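Local structure of peptidase (Yersinia bercovieri, 5NYW) at residues K155-R160 and A175-D180; T85-T90 and F128-Q133; I197-L200 and E206-Y209; L33-Q38 and T43-S48. The protein is of unknown function but, as an ancestral proteasome-type beta-subunit of the Ntn-hydrolase clan, may act as a peptidase in a 14-subunit assembly. All coordinates share one frame; numbering follows the deposited sequence.

How the interactions relate
From the N terminus, interaction 4 comes first and closes a tight hairpin between strands 33-38 and 42-50. Interaction 2 then closes a longer loop, which leaves helix 80-98 and returns through strand 112-120 to strand 126-130 of the same sheet. Interaction 1 joins two successive helices, and interaction 3 ends the series with a hairpin in the second sheet. All four follow one another along the chain without nesting or crossing. In space, interaction 4 is the meeting point: Val46 touches Leu87 of interaction 2, whereas Leu33 meets Gln208 and Thr43 meets Tyr198 of interaction 3. Interactions 2, 3 and 4 thus join helix 80-98 and the two sheets, while interaction 1 touches none of them.

Interaction 1. Residues K155-R160 and A175-D180; sequences KPIIDR and ALISMD
Ser178 OG, which Ile158 covers across the contact, is gripped by two polar partners, the hydroxyl of Tyr2 and the carbonyl oxygen of Gly154. The buried hydroxyl is therefore satisfied although segments 155-160 and 175-180 exchange no hydrogen bond. Ile158 CD1, the end of its longer branch, lies 3.7 Å from Ser178 OG. Beside this polar point the packing is apolar. In Ile157 the CG1 branch stands anti to the backbone N (chi1 -173°), which leaves the short CG2 branch facing the second helix. That methyl, Ile157 CG2, rests against the backbone of Ser178, 3.8 Å from its CA, while Ile157 CG1 meets Ile177 CG2 at 4.1 Å, the two isoleucine side chains crossing at roughly a right angle. The short axes run 8.7 Å apart at 155°, close to antiparallel, and Ile157 CA is 6.3 Å from Ser178 CA. The pair belongs to one helical layer of the Ntn-hydrolase sandwich. Leu236 of the second subunit touches Ile177, Trp225 of helix 216-234 packs on both Ile157 and Ile177, and Ile158 reaches Val4 of strand 2-7 and Gln147 of strand 145-149.

Interaction 2. Residues T85-T90 and F128-Q133; sequences TLLGET and FHIYPQ
One of the two helix-to-sheet interfaces of the four-layered Ntn-hydrolase fold is built here, where Leu87 and Gly88 of helix 80-98 rest on Ile130 at the end of strand 126-130. The contact is small and apolar, and Ile130 carries it with both of its branches. With CG1 anti to the carbonyl carbon (chi1 -59°), the long branch reaches Leu87 while CG2 turns to Gly88. Ile130 CD1 thus meets Leu87 CD2 at 3.7 Å, and Ile130 CG1 stays 4.2 Å from Leu87 CB, the two side chains crossing at about a right angle. At the other branch, Ile130 CG2 lies 4.2 Å from Gly88 CA. Having no side chain, Gly88 offers bare helix backbone to the methyl, and its CA comes within 6.6 Å of Ile130 CA. On the helix itself, Leu86 O receives two donors from Thr90, the backbone N at 3.0 Å and OG1 at 2.7 Å, which arrive from opposite faces of the carbonyl plane; the hydroxyl is tilted 34° from that plane. This second bond satisfies a threonine hydroxyl in a buried position. Around the contact, Leu62 of helix 52-65 packs on both Leu87 and Thr90, Leu74 from a loop also covers Leu87, and Ile130 bonds through its backbone to Leu114 and touches Leu116 of strand 112-120.

Interaction 3. Residues I197-L200 and E206-Y209; sequences IYPL and EQQY
A beta hairpin joins strands 193-199 and 208-211, and Gln207, the centre of an inverse gamma turn, meets Ile197 and Pro199 across it. A single hydrogen bond crosses the two segments: Ile197 N donates to Gln207 O at 2.9 Å, with an N-H...O angle of 151°, and the donor lies in the carbonyl plane. Within the turn, Gln208 N makes only a weak bond to Glu206 O. The other half of the contact is the Gln207 side chain laid along the first strand. Its CG stands anti to the carbonyl carbon (chi1 -64°) and the chain is extended beyond that atom, which carries the amide over Ile197 and on to Pro199. At the root of the side chain, Gln207 CB comes 3.3 Å from Ile197 O. Further out, Gln207 OE1 touches Ile197 CB and Ile197 CD1, each at 3.8 Å, whereas Gln207 NE2 rests on the proline ring, 3.8 Å from both Pro199 CG and Pro199 CD. No hydrogen bond to this strand is made by the glutamine amide, whose nearest neighbours there are carbon atoms, and its part in the contact is one of van der Waals packing. Tyr209 and Val195 continue the backbone pairing, and Tyr198 bonds on the other side to Leu12 of strand 11-23. Leu239 of the second subunit adds further cover to Ile197, which also packs against Leu168 and Met172 of helix 168-185.

Interaction 4. Residues L33-Q38 and T43-S48; sequences LHLFQQ and TLVVQS
Phe36 holds CG anti to its carbonyl carbon (chi1 -61°), and Val46 sets CG2 likewise, which turns the ring and that methyl toward each other; on this diagonal Phe36 CE1 lies 3.9 Å from Val46 CG2. Closer to the strand, the edge of the phenyl ring comes up to Leu44 O, near the ring plane, with Phe36 CD1 3.9 Å away. The same oxygen accepts from Phe36 N at 2.7 Å. His34 with Val46 and Phe36 with Leu44 are the hydrogen-bonded pairs of this antiparallel hairpin, each closed by two backbone bonds, and the short strand axes are 4.7 Å apart. Strand 33-38 is the outermost one, within this chain, of the five-stranded sheet in the Ntn-hydrolase sandwich, and the faces of the hairpin divide accordingly. On the helix side, His34 packs on Val59 and Phe36 on Gln63 of helix 52-65. The reverse face looks to the partner sheet: Val45 is wedged between two leucines, with Leu33 CG 4.0 Å from Val45 CG1 and Leu35 CD2 3.7 Å from Val45 CG2, while Phe14 covers Leu33 and Val45, and Met196 covers Leu35. Flanking them, Gln47 NE2 bonds to Ser16 OG and Val4 O, and Gln37 OE1 to Thr205 OG1.

Interaction 1. Residues K155-R160 and A175-D180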
loop_
_atom_site.group_PDB
_atom_site.type_symbol
_atom_site.label_atom_id
_atom_site.label_comp_id
_atom_site.label_asym_id
_atom_site.label_seq_id
_atom_site.Cartn_x
_atom_site.Cartn_y
_atom_site.Cartn_z
ATOM N N LYS L 155 18.627 28.877 -32.225
ATOM C CA LYS L 155 17.298 29.457 -32.080
ATOM C C LYS L 155 17.219 30.919 -32.565
ATOM O O LYS L 155 16.235 31.283 -33.220
ATOM C CB LYS L 155 16.824 29.357 -30.615
ATOM C CG LYS L 155 15.368 29.791 -30.346
ATOM C CD LYS L 155 14.998 29.634 -28.854
ATOM C CE LYS L 155 13.595 30.130 -28.513
ATOM N NZ LYS L 155 12.553 29.353 -29.231
ATOM N N PRO L 156 18.236 31.762 -32.240
ATOM C CA PRO L 156 18.108 33.189 -32.574
ATOM C C PRO L 156 17.818 33.489 -34.040
ATOM O O PRO L 156 17.098 34.448 -34.314
ATOM C CB PRO L 156 19.459 33.764 -32.163
ATOM C CG PRO L 156 19.890 32.907 -31.028
ATOM C CD PRO L 156 19.439 31.523 -31.414
ATOM N N ILE L 157 18.416 32.740 -34.958
ATOM C CA ILE L 157 18.164 32.979 -36.358
ATOM C C ILE L 157 16.742 32.537 -36.734
ATOM O O ILE L 157 16.087 33.178 -37.564
ATOM C CB ILE L 157 19.196 32.282 -37.244
ATOM C CG1 ILE L 157 18.994 32.701 -38.694
ATOM C CG2 ILE L 157 19.114 30.778 -37.079
ATOM C CD1 ILE L 157 19.038 34.214 -38.896
ATOM N N ILE L 158 16.254 31.464 -36.116
ATOM C CA ILE L 158 14.907 30.973 -36.418
ATOM C C ILE L 158 13.873 31.990 -35.965
ATOM O O ILE L 158 12.948 32.306 -36.690
ATOM C CB ILE L 158 14.621 29.612 -35.757
ATOM C CG1 ILE L 158 15.545 28.546 -36.328
ATOM C CG2 ILE L 158 13.205 29.163 -36.032
ATOM C CD1 ILE L 158 15.429 27.248 -35.619
ATOM N N ASP L 159 14.055 32.532 -34.771
ATOM C CA ASP L 159 13.149 33.550 -34.266
ATOM C C ASP L 159 13.180 34.812 -35.116
ATOM O O ASP L 159 12.200 35.553 -35.161
ATOM C CB ASP L 159 13.480 33.883 -32.815
ATOM C CG ASP L 159 13.053 32.786 -31.847
ATOM O OD1 ASP L 159 12.100 32.041 -32.175
ATOM O OD2 ASP L 159 13.693 32.660 -30.773
ATOM N N ARG L 160 14.299 35.086 -35.784
ATOM C CA ARG L 160 14.411 36.338 -36.544
ATOM C C ARG L 160 13.731 36.309 -37.908
ATOM O O ARG L 160 13.147 37.311 -38.326
ATOM C CB ARG L 160 15.879 36.703 -36.769
ATOM C CG ARG L 160 16.588 37.292 -35.575
ATOM C CD ARG L 160 18.015 37.678 -35.950
ATOM N NE ARG L 160 18.782 38.145 -34.800
ATOM C CZ ARG L 160 18.756 39.395 -34.341
ATOM N NH1 ARG L 160 18.004 40.308 -34.947
ATOM N NH2 ARG L 160 19.484 39.730 -33.278
ATOM N N ALA L 175 17.070 26.769 -41.645
ATOM C CA ALA L 175 17.548 25.583 -40.932
ATOM C C ALA L 175 19.060 25.374 -41.119
ATOM O O ALA L 175 19.754 25.058 -40.153
ATOM C CB ALA L 175 16.782 24.327 -41.382
ATOM N N LEU L 176 19.561 25.563 -42.347
ATOM C CA LEU L 176 20.992 25.376 -42.643
ATOM C C LEU L 176 21.898 26.374 -41.898
ATOM O O LEU L 176 22.982 26.005 -41.425
ATOM C CB LEU L 176 21.263 25.498 -44.151
ATOM C CG LEU L 176 20.645 24.379 -44.983
ATOM C CD1 LEU L 176 20.869 24.596 -46.469
ATOM C CD2 LEU L 176 21.178 23.031 -44.537
ATOM N N ILE L 177 21.457 27.627 -41.801
ATOM C CA ILE L 177 22.194 28.629 -41.043
ATOM C C ILE L 177 22.153 28.303 -39.544
ATOM O O ILE L 177 23.165 28.422 -38.846
ATOM C CB ILE L 177 21.645 30.052 -41.313
ATOM C CG1 ILE L 177 21.828 30.412 -42.790
ATOM C CG2 ILE L 177 22.332 31.089 -40.416
ATOM C CD1 ILE L 177 21.042 31.624 -43.216
ATOM N N SER L 178 20.985 27.862 -39.071
ATOM C CA SER L 178 20.794 27.417 -37.690
ATOM C C SER L 178 21.817 26.321 -37.370
ATOM O O SER L 178 22.441 26.331 -36.318
ATOM C CB SER L 178 19.358 26.909 -37.500
ATOM O OG SER L 178 19.068 26.563 -36.153
ATOM N N MET L 179 21.996 25.395 -38.308
ATOM C CA MET L 179 23.019 24.360 -38.218
ATOM C C MET L 179 24.425 24.935 -38.205
ATOM O O MET L 179 25.292 24.470 -37.452
ATOM C CB MET L 179 22.902 23.408 -39.398
ATOM C CG MET L 179 21.817 22.393 -39.266
ATOM S SD MET L 179 22.267 21.177 -38.031
ATOM C CE MET L 179 20.679 20.367 -37.901
ATOM N N ASP L 180 24.655 25.913 -39.086
ATOM C CA ASP L 180 25.953 26.564 -39.217
ATOM C C ASP L 180 26.391 27.165 -37.890
ATOM O O ASP L 180 27.496 26.893 -37.411
ATOM C CB ASP L 180 25.896 27.631 -40.317
ATOM C CG ASP L 180 27.145 28.533 -40.351
ATOM O OD1 ASP L 180 28.281 28.009 -40.378
ATOM O OD2 ASP L 180 26.980 29.781 -40.390
#

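Interaction 2. Residues T85-T90 and F128-Q133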
loop_
_atom_site.group_PDB
_atom_site.type_symbol
_atom_site.label_atom_id
_atom_site.label_comp_id
_atom_site.label_asym_id
_atom_site.label_seq_id
_atom_site.Cartn_x
_atom_site.Cartn_y
_atom_site.Cartn_z
ATOM N N THR L 85 0.268 9.484 -30.561
ATOM C CA THR L 85 -0.026 8.658 -29.384
ATOM C C THR L 85 0.773 7.350 -29.495
ATOM O O THR L 85 1.239 6.812 -28.494
ATOM C CB THR L 85 -1.537 8.339 -29.188
ATOM O OG1 THR L 85 -2.031 7.513 -30.246
ATOM C CG2 THR L 85 -2.348 9.605 -29.083
ATOM N N LEU L 86 0.900 6.839 -30.719
ATOM C CA LEU L 86 1.624 5.600 -30.961
ATOM C C LEU L 86 3.106 5.730 -30.602
ATOM O O LEU L 86 3.693 4.843 -29.978
ATOM C CB LEU L 86 1.468 5.181 -32.423
ATOM C CG LEU L 86 2.160 3.863 -32.780
ATOM C CD1 LEU L 86 1.525 2.726 -31.991
ATOM C CD2 LEU L 86 2.116 3.574 -34.275
ATOM N N LEU L 87 3.719 6.834 -30.993
ATOM C CA LEU L 87 5.111 7.093 -30.629
ATOM C C LEU L 87 5.265 7.200 -29.106
ATOM O O LEU L 87 6.213 6.685 -28.524
ATOM C CB LEU L 87 5.616 8.368 -31.304
ATOM C CG LEU L 87 6.536 8.076 -32.480
ATOM C CD1 LEU L 87 5.736 7.409 -33.587
ATOM C CD2 LEU L 87 7.129 9.354 -32.969
ATOM N N GLY L 88 4.330 7.900 -28.476
ATOM C CA GLY L 88 4.358 8.062 -27.041
ATOM C C GLY L 88 4.325 6.729 -26.321
ATOM O O GLY L 88 5.050 6.540 -25.337
ATOM N N GLU L 89 3.492 5.809 -26.814
ATOM C CA GLU L 89 3.386 4.465 -26.256
ATOM C C GLU L 89 4.684 3.699 -26.462
ATOM O O GLU L 89 5.135 2.979 -25.566
ATOM C CB GLU L 89 2.205 3.695 -26.883
ATOM C CG GLU L 89 0.846 4.259 -26.500
ATOM C CD GLU L 89 -0.296 3.676 -27.304
ATOM O OE1 GLU L 89 -0.030 2.821 -28.174
ATOM O OE2 GLU L 89 -1.456 4.108 -27.092
ATOM N N THR L 90 5.288 3.860 -27.640
ATOM C CA THR L 90 6.523 3.152 -27.956
ATOM C C THR L 90 7.688 3.746 -27.131
ATOM O O THR L 90 8.629 3.032 -26.779
ATOM C CB THR L 90 6.857 3.216 -29.456
ATOM O OG1 THR L 90 5.676 2.992 -30.224
ATOM C CG2 THR L 90 7.911 2.173 -29.809
ATOM N N PHE L 128 4.682 17.258 -34.460
ATOM C CA PHE L 128 4.639 17.043 -33.003
ATOM C C PHE L 128 6.018 16.973 -32.363
ATOM O O PHE L 128 7.010 16.583 -33.000
ATOM C CB PHE L 128 3.901 15.736 -32.605
ATOM C CG PHE L 128 2.427 15.702 -32.969
ATOM C CD1 PHE L 128 2.012 15.526 -34.285
ATOM C CD2 PHE L 128 1.465 15.927 -31.999
ATOM C CE1 PHE L 128 0.666 15.504 -34.612
ATOM C CE2 PHE L 128 0.127 15.932 -32.321
ATOM C CZ PHE L 128 -0.277 15.719 -33.632
ATOM N N HIS L 129 6.069 17.358 -31.092
ATOM C CA HIS L 129 7.231 17.113 -30.250
ATOM C C HIS L 129 6.844 16.110 -29.164
ATOM O O HIS L 129 6.041 16.439 -28.301
ATOM C CB HIS L 129 7.757 18.442 -29.649
ATOM C CG HIS L 129 8.852 18.280 -28.636
ATOM N ND1 HIS L 129 9.490 19.361 -28.055
ATOM C CD2 HIS L 129 9.408 17.183 -28.069
ATOM C CE1 HIS L 129 10.396 18.934 -27.201
ATOM N NE2 HIS L 129 10.362 17.611 -27.183
ATOM N N ILE L 130 7.440 14.913 -29.191
ATOM C CA ILE L 130 7.174 13.873 -28.184
ATOM C C ILE L 130 8.216 13.935 -27.062
ATOM O O ILE L 130 9.413 13.896 -27.322
ATOM C CB ILE L 130 7.174 12.421 -28.788
ATOM C CG1 ILE L 130 6.115 12.253 -29.888
ATOM C CG2 ILE L 130 6.872 11.370 -27.721
ATOM C CD1 ILE L 130 6.581 12.601 -31.274
ATOM N N TYR L 131 7.743 13.986 -25.817
ATOM C CA TYR L 131 8.578 14.112 -24.625
ATOM C C TYR L 131 8.938 12.735 -24.061
ATOM O O TYR L 131 8.328 11.739 -24.462
ATOM C CB TYR L 131 7.838 14.908 -23.548
ATOM C CG TYR L 131 7.504 16.347 -23.859
ATOM C CD1 TYR L 131 8.491 17.330 -23.880
ATOM C CD2 TYR L 131 6.189 16.731 -24.089
ATOM C CE1 TYR L 131 8.173 18.639 -24.149
ATOM C CE2 TYR L 131 5.869 18.030 -24.351
ATOM C CZ TYR L 131 6.860 18.980 -24.381
ATOM O OH TYR L 131 6.526 20.283 -24.633
ATOM N N PRO L 132 9.930 12.661 -23.136
ATOM C CA PRO L 132 10.255 11.349 -22.529
ATOM C C PRO L 132 9.088 10.637 -21.811
ATOM O O PRO L 132 9.056 9.407 -21.817
ATOM C CB PRO L 132 11.345 11.692 -21.499
ATOM C CG PRO L 132 11.961 12.963 -21.984
ATOM C CD PRO L 132 10.864 13.721 -22.701
ATOM N N GLN L 133 8.134 11.373 -21.237
ATOM C CA GLN L 133 7.020 10.734 -20.512
ATOM C C GLN L 133 6.003 10.154 -21.482
ATOM O O GLN L 133 5.084 9.467 -21.077
ATOM C CB GLN L 133 6.332 11.711 -19.548
ATOM C CG GLN L 133 7.213 12.254 -18.416
ATOM C CD GLN L 133 8.208 13.316 -18.899
ATOM O OE1 GLN L 133 8.036 13.896 -19.971
ATOM N NE2 GLN L 133 9.244 13.578 -18.102
#

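Interaction 3. Residues I197-L200 and E206-Y209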
loop_
_atom_site.group_PDB
_atom_site.type_symbol
_atom_site.label_atom_id
_atom_site.label_comp_id
_atom_site.label_asym_id
_atom_site.label_seq_id
_atom_site.Cartn_x
_atom_site.Cartn_y
_atom_site.Cartn_z
ATOM N N ILE L 197 12.895 18.429 -47.621
ATOM C CA ILE L 197 11.770 19.316 -47.843
ATOM C C ILE L 197 10.552 18.484 -48.250
ATOM O O ILE L 197 10.628 17.688 -49.187
ATOM C CB ILE L 197 12.056 20.332 -48.936
ATOM C CG1 ILE L 197 13.232 21.219 -48.550
ATOM C CG2 ILE L 197 10.789 21.116 -49.248
ATOM C CD1 ILE L 197 13.619 22.212 -49.635
ATOM N N TYR L 198 9.448 18.642 -47.524
ATOM C CA TYR L 198 8.195 17.991 -47.886
ATOM C C TYR L 198 7.141 19.011 -48.283
ATOM O O TYR L 198 6.573 19.701 -47.427
ATOM C CB TYR L 198 7.640 17.147 -46.740
ATOM C CG TYR L 198 6.295 16.553 -47.111
ATOM C CD1 TYR L 198 6.209 15.374 -47.848
ATOM C CD2 TYR L 198 5.109 17.202 -46.771
ATOM C CE1 TYR L 198 4.986 14.850 -48.206
ATOM C CE2 TYR L 198 3.891 16.689 -47.130
ATOM C CZ TYR L 198 3.829 15.511 -47.844
ATOM O OH TYR L 198 2.593 15.009 -48.181
ATOM N N PRO L 199 6.867 19.116 -49.582
ATOM C CA PRO L 199 5.794 20.011 -50.046
ATOM C C PRO L 199 4.374 19.477 -49.765
ATOM O O PRO L 199 4.123 18.271 -49.837
ATOM C CB PRO L 199 6.064 20.134 -51.550
ATOM C CG PRO L 199 6.893 18.950 -51.908
ATOM C CD PRO L 199 7.663 18.551 -50.686
ATOM N N LEU L 200 3.473 20.388 -49.405
ATOM C CA LEU L 200 2.085 20.059 -49.116
ATOM C C LEU L 200 1.445 19.213 -50.217
ATOM O O LEU L 200 1.606 19.479 -51.403
ATOM C CB LEU L 200 1.272 21.342 -48.890
ATOM C CG LEU L 200 -0.252 21.212 -48.740
ATOM C CD1 LEU L 200 -0.616 20.398 -47.509
ATOM C CD2 LEU L 200 -0.921 22.594 -48.700
ATOM N N GLU L 206 11.089 12.695 -52.259
ATOM C CA GLU L 206 12.033 12.920 -53.335
ATOM C C GLU L 206 13.084 13.935 -52.894
ATOM O O GLU L 206 14.256 13.829 -53.248
ATOM C CB GLU L 206 11.299 13.410 -54.594
ATOM C CG GLU L 206 12.190 13.600 -55.812
ATOM C CD GLU L 206 12.762 12.288 -56.336
ATOM O OE1 GLU L 206 12.208 11.206 -56.018
ATOM O OE2 GLU L 206 13.789 12.345 -57.048
ATOM N N GLN L 207 12.657 14.919 -52.110
ATOM C CA GLN L 207 13.565 15.943 -51.628
ATOM C C GLN L 207 14.168 15.597 -50.264
ATOM O O GLN L 207 14.047 16.368 -49.312
ATOM C CB GLN L 207 12.862 17.298 -51.567
ATOM C CG GLN L 207 12.430 17.819 -52.918
ATOM C CD GLN L 207 11.841 19.220 -52.860
ATOM O OE1 GLN L 207 12.555 20.214 -52.704
ATOM N NE2 GLN L 207 10.523 19.303 -52.997
ATOM N N GLN L 208 14.814 14.433 -50.179
ATOM C CA GLN L 208 15.618 14.075 -49.015
ATOM C C GLN L 208 17.094 14.114 -49.383
ATOM O O GLN L 208 17.484 13.551 -50.402
ATOM C CB GLN L 208 15.292 12.694 -48.509
ATOM C CG GLN L 208 15.972 12.432 -47.198
ATOM C CD GLN L 208 16.059 10.968 -46.871
ATOM O OE1 GLN L 208 15.520 10.124 -47.589
ATOM N NE2 GLN L 208 16.743 10.651 -45.778
ATOM N N TYR L 209 17.927 14.732 -48.547
ATOM C CA TYR L 209 19.325 14.980 -48.918
ATOM C C TYR L 209 20.315 14.713 -47.787
ATOM O O TYR L 209 20.079 15.110 -46.643
ATOM C CB TYR L 209 19.477 16.440 -49.345
ATOM C CG TYR L 209 18.587 16.873 -50.480
ATOM C CD1 TYR L 209 18.754 16.369 -51.763
ATOM C CD2 TYR L 209 17.523 17.748 -50.253
ATOM C CE1 TYR L 209 17.917 16.767 -52.804
ATOM C CE2 TYR L 209 16.679 18.139 -51.285
ATOM C CZ TYR L 209 16.886 17.645 -52.554
ATOM O OH TYR L 209 16.056 18.038 -53.577
#

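Interaction 4. Residues L33-Q38 and T43-S48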
loop_
_atom_site.group_PDB
_atom_site.type_symbol
_atom_site.label_atom_id
_atom_site.label_comp_id
_atom_site.label_asym_id
_atom_site.label_seq_id
_atom_site.Cartn_x
_atom_site.Cartn_y
_atom_site.Cartn_z
ATOM N N LEU L 33 17.285 11.102 -38.762
ATOM C CA LEU L 33 16.104 11.410 -39.551
ATOM C C LEU L 33 15.662 10.129 -40.271
ATOM O O LEU L 33 16.364 9.629 -41.156
ATOM C CB LEU L 33 16.387 12.543 -40.531
ATOM C CG LEU L 33 15.206 13.192 -41.259
ATOM C CD1 LEU L 33 15.621 14.591 -41.664
ATOM C CD2 LEU L 33 14.754 12.393 -42.493
ATOM N N HIS L 34 14.502 9.598 -39.897
ATOM C CA HIS L 34 14.032 8.341 -40.473
ATOM C C HIS L 34 12.690 8.547 -41.150
ATOM O O HIS L 34 11.928 9.429 -40.754
ATOM C CB HIS L 34 13.966 7.270 -39.387
ATOM C CG HIS L 34 15.315 6.869 -38.868
ATOM N ND1 HIS L 34 16.044 5.835 -39.418
ATOM C CD2 HIS L 34 16.087 7.396 -37.896
ATOM C CE1 HIS L 34 17.193 5.721 -38.777
ATOM N NE2 HIS L 34 17.254 6.664 -37.854
ATOM N N LEU L 35 12.410 7.758 -42.187
ATOM C CA LEU L 35 11.233 8.009 -43.031
ATOM C C LEU L 35 10.207 6.891 -43.011
ATOM O O LEU L 35 10.560 5.718 -43.075
ATOM C CB LEU L 35 11.655 8.233 -44.483
ATOM C CG LEU L 35 12.264 9.568 -44.904
ATOM C CD1 LEU L 35 12.746 9.452 -46.336
ATOM C CD2 LEU L 35 11.266 10.699 -44.762
ATOM N N PHE L 36 8.932 7.256 -42.962
ATOM C CA PHE L 36 7.884 6.255 -43.129
ATOM C C PHE L 36 6.953 6.677 -44.254
ATOM O O PHE L 36 6.173 7.633 -44.117
ATOM C CB PHE L 36 7.110 6.024 -41.820
ATOM C CG PHE L 36 7.974 5.518 -40.703
ATOM C CD1 PHE L 36 8.756 6.386 -39.963
ATOM C CD2 PHE L 36 8.053 4.165 -40.437
ATOM C CE1 PHE L 36 9.564 5.921 -38.941
ATOM C CE2 PHE L 36 8.858 3.682 -39.428
ATOM C CZ PHE L 36 9.624 4.564 -38.673
ATOM N N GLN L 37 7.077 5.976 -45.382
ATOM C CA GLN L 37 6.438 6.415 -46.605
ATOM C C GLN L 37 5.576 5.355 -47.309
ATOM O O GLN L 37 6.016 4.229 -47.529
ATOM C CB GLN L 37 7.479 6.918 -47.595
ATOM C CG GLN L 37 6.812 7.369 -48.877
ATOM C CD GLN L 37 7.761 7.868 -49.912
ATOM O OE1 GLN L 37 8.959 7.579 -49.871
ATOM N NE2 GLN L 37 7.242 8.660 -50.844
ATOM N N GLN L 38 4.357 5.743 -47.680
ATOM C CA GLN L 38 3.550 4.959 -48.606
ATOM C C GLN L 38 3.129 5.888 -49.731
ATOM O O GLN L 38 2.237 6.721 -49.542
ATOM C CB GLN L 38 2.327 4.354 -47.942
ATOM C CG GLN L 38 1.594 3.357 -48.827
ATOM C CD GLN L 38 0.715 2.411 -48.030
ATOM O OE1 GLN L 38 0.774 2.383 -46.801
ATOM N NE2 GLN L 38 -0.101 1.620 -48.729
ATOM N N THR L 43 3.332 10.275 -45.678
ATOM C CA THR L 43 4.746 10.538 -45.415
ATOM C C THR L 43 4.982 11.024 -43.984
ATOM O O THR L 43 4.544 12.104 -43.601
ATOM C CB THR L 43 5.322 11.560 -46.414
ATOM O OG1 THR L 43 5.247 11.010 -47.735
ATOM C CG2 THR L 43 6.785 11.850 -46.100
ATOM N N LEU L 44 5.654 10.208 -43.190
ATOM C CA LEU L 44 5.938 10.533 -41.798
ATOM C C LEU L 44 7.445 10.566 -41.532
ATOM O O LEU L 44 8.175 9.654 -41.943
ATOM C CB LEU L 44 5.268 9.527 -40.876
ATOM C CG LEU L 44 3.812 9.748 -40.477
ATOM C CD1 LEU L 44 2.869 9.767 -41.666
ATOM C CD2 LEU L 44 3.409 8.658 -39.491
ATOM N N VAL L 45 7.892 11.625 -40.859
ATOM C CA VAL L 45 9.297 11.823 -40.500
ATOM C C VAL L 45 9.499 11.807 -38.992
ATOM O O VAL L 45 8.800 12.513 -38.252
ATOM C CB VAL L 45 9.839 13.164 -41.049
ATOM C CG1 VAL L 45 11.286 13.383 -40.619
ATOM C CG2 VAL L 45 9.725 13.196 -42.557
ATOM N N VAL L 46 10.462 11.009 -38.541
ATOM C CA VAL L 46 10.804 10.953 -37.126
ATOM C C VAL L 46 12.246 11.391 -36.893
ATOM O O VAL L 46 13.166 10.846 -37.509
ATOM C CB VAL L 46 10.627 9.532 -36.566
ATOM C CG1 VAL L 46 11.059 9.489 -35.114
ATOM C CG2 VAL L 46 9.176 9.072 -36.710
ATOM N N GLN L 47 12.459 12.360 -36.007
ATOM C CA GLN L 47 13.824 12.795 -35.715
ATOM C C GLN L 47 14.240 12.462 -34.288
ATOM O O GLN L 47 13.447 12.613 -33.356
ATOM C CB GLN L 47 13.959 14.294 -35.964
ATOM C CG GLN L 47 13.921 14.679 -37.436
ATOM C CD GLN L 47 13.720 16.175 -37.623
ATOM O OE1 GLN L 47 12.674 16.720 -37.263
ATOM N NE2 GLN L 47 14.727 16.848 -38.173
ATOM N N SER L 48 15.499 12.062 -34.109
ATOM C CA SER L 48 15.940 11.542 -32.823
ATOM C C SER L 48 17.003 12.386 -32.152
ATOM O O SER L 48 17.947 12.882 -32.794
ATOM C CB SER L 48 16.481 10.115 -32.956
ATOM O OG SER L 48 15.518 9.244 -33.496
#